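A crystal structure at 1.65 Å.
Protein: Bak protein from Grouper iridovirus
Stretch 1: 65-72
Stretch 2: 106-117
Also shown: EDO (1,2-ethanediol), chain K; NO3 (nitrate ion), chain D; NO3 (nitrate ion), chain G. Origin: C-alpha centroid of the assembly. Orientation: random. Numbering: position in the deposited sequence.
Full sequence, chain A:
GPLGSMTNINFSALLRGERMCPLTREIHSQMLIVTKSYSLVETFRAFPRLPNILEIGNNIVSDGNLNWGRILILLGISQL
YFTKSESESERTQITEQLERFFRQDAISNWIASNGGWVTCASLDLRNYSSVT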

# COMPACT_ATOMS: atom_id res chain seq x y z
N ASN A 65 6.75 -8.49 -12.84
CA ASN A 65 7.14 -7.09 -12.92
C ASN A 65 6.55 -6.34 -11.74
O ASN A 65 5.60 -6.80 -11.10
CB ASN A 65 6.66 -6.48 -14.24
CG ASN A 65 7.25 -7.18 -15.44
OD1 ASN A 65 8.44 -7.46 -15.46
ND2 ASN A 65 6.41 -7.50 -16.43
N LEU A 66 7.13 -5.19 -11.46
CA LEU A 66 6.61 -4.30 -10.43
C LEU A 66 6.94 -2.88 -10.86
O LEU A 66 7.95 -2.64 -11.53
CB LEU A 66 7.21 -4.60 -9.06
CG LEU A 66 6.68 -3.81 -7.86
CD1 LEU A 66 5.17 -3.89 -7.78
CD2 LEU A 66 7.33 -4.36 -6.58
N ASN A 67 6.07 -1.94 -10.49
CA ASN A 67 6.36 -0.53 -10.71
C ASN A 67 5.57 0.26 -9.69
O ASN A 67 4.74 -0.29 -8.96
CB ASN A 67 6.06 -0.11 -12.15
CG ASN A 67 4.58 -0.32 -12.54
OD1 ASN A 67 3.69 0.20 -11.88
ND2 ASN A 67 4.35 -1.03 -13.63
N TRP A 68 5.87 1.56 -9.58
CA TRP A 68 5.27 2.32 -8.50
C TRP A 68 3.76 2.48 -8.69
O TRP A 68 3.02 2.57 -7.71
CB TRP A 68 5.93 3.70 -8.37
CG TRP A 68 7.31 3.64 -7.76
CD1 TRP A 68 8.51 3.94 -8.35
CD2 TRP A 68 7.62 3.21 -6.43
NE1 TRP A 68 9.54 3.73 -7.45
CE2 TRP A 68 9.02 3.31 -6.26
CE3 TRP A 68 6.85 2.80 -5.35
CZ2 TRP A 68 9.65 2.96 -5.08
CZ3 TRP A 68 7.48 2.47 -4.17
CH2 TRP A 68 8.87 2.56 -4.05
N GLY A 69 3.29 2.52 -9.93
CA GLY A 69 1.86 2.58 -10.14
C GLY A 69 1.13 1.36 -9.58
O GLY A 69 0.08 1.48 -8.95
N ARG A 70 1.69 0.18 -9.80
CA ARG A 70 1.09 -1.02 -9.22
C ARG A 70 1.10 -0.96 -7.70
O ARG A 70 0.14 -1.39 -7.05
CB ARG A 70 1.84 -2.25 -9.71
CG ARG A 70 1.67 -2.52 -11.17
CD ARG A 70 2.24 -3.85 -11.52
NE ARG A 70 2.28 -4.09 -12.95
CZ ARG A 70 2.64 -5.25 -13.49
NH1 ARG A 70 2.97 -6.27 -12.72
NH2 ARG A 70 2.70 -5.37 -14.80
N ILE A 71 2.17 -0.43 -7.10
CA ILE A 71 2.20 -0.30 -5.66
C ILE A 71 1.10 0.65 -5.19
O ILE A 71 0.41 0.38 -4.19
CB ILE A 71 3.60 0.17 -5.20
CG1 ILE A 71 4.56 -1.02 -5.32
CG2 ILE A 71 3.56 0.73 -3.80
CD1 ILE A 71 6.02 -0.70 -5.06
N LEU A 72 0.89 1.76 -5.91
CA LEU A 72 -0.12 2.71 -5.49
C LEU A 72 -1.52 2.13 -5.69
O LEU A 72 -2.43 2.45 -4.91
CB LEU A 72 0.06 4.03 -6.24
CG LEU A 72 1.31 4.81 -5.83
CD1 LEU A 72 1.58 5.94 -6.84
CD2 LEU A 72 1.16 5.39 -4.45
N ALA A 106 11.66 -9.97 -2.21
CA ALA A 106 11.70 -9.45 -3.58
C ALA A 106 11.07 -8.07 -3.65
O ALA A 106 11.53 -7.21 -4.41
CB ALA A 106 10.99 -10.42 -4.53
N ILE A 107 10.02 -7.83 -2.87
CA ILE A 107 9.35 -6.53 -2.87
C ILE A 107 10.25 -5.48 -2.23
O ILE A 107 10.45 -4.38 -2.77
CB ILE A 107 8.01 -6.61 -2.13
CG1 ILE A 107 7.11 -7.70 -2.71
CG2 ILE A 107 7.27 -5.26 -2.17
CD1 ILE A 107 6.81 -7.57 -4.21
N SER A 108 10.80 -5.82 -1.06
CA SER A 108 11.70 -4.93 -0.34
C SER A 108 12.91 -4.56 -1.20
O SER A 108 13.31 -3.39 -1.26
CB SER A 108 12.15 -5.61 0.95
OG SER A 108 12.92 -4.74 1.73
N ASN A 109 13.51 -5.56 -1.85
CA ASN A 109 14.66 -5.33 -2.72
C ASN A 109 14.29 -4.45 -3.91
O ASN A 109 15.10 -3.63 -4.36
CB ASN A 109 15.22 -6.66 -3.21
CG ASN A 109 15.95 -7.43 -2.13
OD1 ASN A 109 16.23 -6.90 -1.05
ND2 ASN A 109 16.29 -8.68 -2.42
N TRP A 110 13.08 -4.63 -4.45
CA TRP A 110 12.65 -3.82 -5.58
C TRP A 110 12.53 -2.36 -5.15
O TRP A 110 13.02 -1.45 -5.84
CB TRP A 110 11.32 -4.35 -6.17
CG TRP A 110 10.92 -3.59 -7.42
CD1 TRP A 110 11.21 -3.92 -8.72
CD2 TRP A 110 10.24 -2.35 -7.47
NE1 TRP A 110 10.74 -2.95 -9.57
CE2 TRP A 110 10.14 -1.97 -8.82
CE3 TRP A 110 9.71 -1.50 -6.49
CZ2 TRP A 110 9.56 -0.79 -9.22
CZ3 TRP A 110 9.11 -0.34 -6.90
CH2 TRP A 110 9.04 0.00 -8.25
N ILE A 111 11.89 -2.11 -4.01
CA ILE A 111 11.73 -0.74 -3.54
C ILE A 111 13.10 -0.09 -3.37
O ILE A 111 13.32 1.05 -3.77
CB ILE A 111 10.91 -0.71 -2.24
CG1 ILE A 111 9.44 -1.05 -2.56
CG2 ILE A 111 11.01 0.64 -1.57
CD1 ILE A 111 8.59 -1.26 -1.31
N ALA A 112 14.03 -0.82 -2.77
CA ALA A 112 15.35 -0.24 -2.50
C ALA A 112 16.15 -0.01 -3.78
O ALA A 112 17.02 0.87 -3.81
CB ALA A 112 16.13 -1.16 -1.57
N SER A 113 15.90 -0.79 -4.83
CA SER A 113 16.64 -0.62 -6.07
C SER A 113 15.93 0.29 -7.05
O SER A 113 16.45 0.54 -8.13
CB SER A 113 16.90 -1.99 -6.72
OG SER A 113 15.72 -2.54 -7.24
N ASN A 114 14.73 0.77 -6.72
CA ASN A 114 13.98 1.66 -7.59
C ASN A 114 13.74 3.01 -6.92
O ASN A 114 12.75 3.69 -7.18
CB ASN A 114 12.67 0.99 -8.02
CG ASN A 114 12.91 -0.06 -9.09
OD1 ASN A 114 12.82 0.21 -10.28
ND2 ASN A 114 13.28 -1.25 -8.66
N GLY A 115 14.67 3.41 -6.06
CA GLY A 115 14.72 4.77 -5.55
C GLY A 115 14.03 5.00 -4.23
O GLY A 115 14.03 6.13 -3.74
N GLY A 116 13.46 3.96 -3.62
CA GLY A 116 12.81 4.10 -2.34
C GLY A 116 11.47 4.81 -2.44
O GLY A 116 11.07 5.31 -3.49
N TRP A 117 10.78 4.87 -1.31
CA TRP A 117 9.50 5.57 -1.28
C TRP A 117 9.66 7.05 -1.60
O TRP A 117 8.71 7.67 -2.10
CB TRP A 117 8.85 5.41 0.09
CG TRP A 117 8.36 4.02 0.36
CD1 TRP A 117 8.98 3.04 1.07
CD2 TRP A 117 7.13 3.46 -0.11
NE1 TRP A 117 8.22 1.90 1.07
CE2 TRP A 117 7.07 2.14 0.37
CE3 TRP A 117 6.07 3.96 -0.86
CZ2 TRP A 117 5.99 1.31 0.11
CZ3 TRP A 117 4.99 3.10 -1.13
CH2 TRP A 117 4.97 1.80 -0.63
C1 EDO K . 6.53 3.74 -12.65
O1 EDO K . 5.21 3.31 -12.22
C2 EDO K . 7.65 3.55 -11.62
O2 EDO K . 8.17 2.20 -11.45
N NO3 D . 6.61 -3.00 -15.59
O1 NO3 D . 7.35 -3.81 -16.22
O2 NO3 D . 5.39 -2.87 -15.90
O3 NO3 D . 7.10 -2.30 -14.65
N NO3 G . 7.83 -0.55 3.64
O1 NO3 G . 7.66 -1.43 4.52
O2 NO3 G . 7.55 0.65 3.92
O3 NO3 G . 8.26 -0.85 2.48

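Stretch 1 runs from a loop into a helix that starts at Trp 68. Stretch 2 is mostly helix, with a turn at Asn 114 and Gly 115 before the chain goes on to Trp 117. The two helix axes come no closer than 12.4 Å and cross at -126°. Large side chains fill that gap, and the contact is mainly apolar.

Asn 65 does not touch stretch 2. Leu 66 points toward it and lies over one face of the Trp 110 ring. Its CB sits 3.9 Å from the centroid of the five-membered ring of Trp 110, almost on the ring normal, a CH-pi contact. Leu 66 CD2 also reaches Ile 107 CD1 at 4.0 Å.

Asn 67 points away and caps the helix. Its OD1 accepts from Arg 70 N at 2.9 Å, satisfying an amide at the helix start that has no backbone partner one turn back. Its ND2 donates to a nitrate ion. The CA of Asn 67 still rests 3.5 Å from Trp 110 CZ2.

Trp 68 is the centre of the contact. Its side chain sits among Trp 110, Ile 111, Gly 116 and Trp 117. Trp 110 turns an edge to its face, with CZ3 3.7 Å from Trp 68 CE2. Ile 111 CG2 meets the ring edge, 3.8 Å from Trp 68 CH2. The indole nitrogen is not left unpaired: Trp 68 NE1 donates to Asn 114 O at 3.2 Å, the only hydrogen bond between the stretches. Asn 114 ND2 in turn bonds Trp 110 O at 2.8 Å, bracing the turn.

Gly 69 and Arg 70 make no contact with stretch 2. Ile 71, about one turn after Trp 68, points toward stretch 2. Its CD1 packs on Trp 110 CZ3 and its CG2 on Trp 117 CH2, both at 3.6 Å.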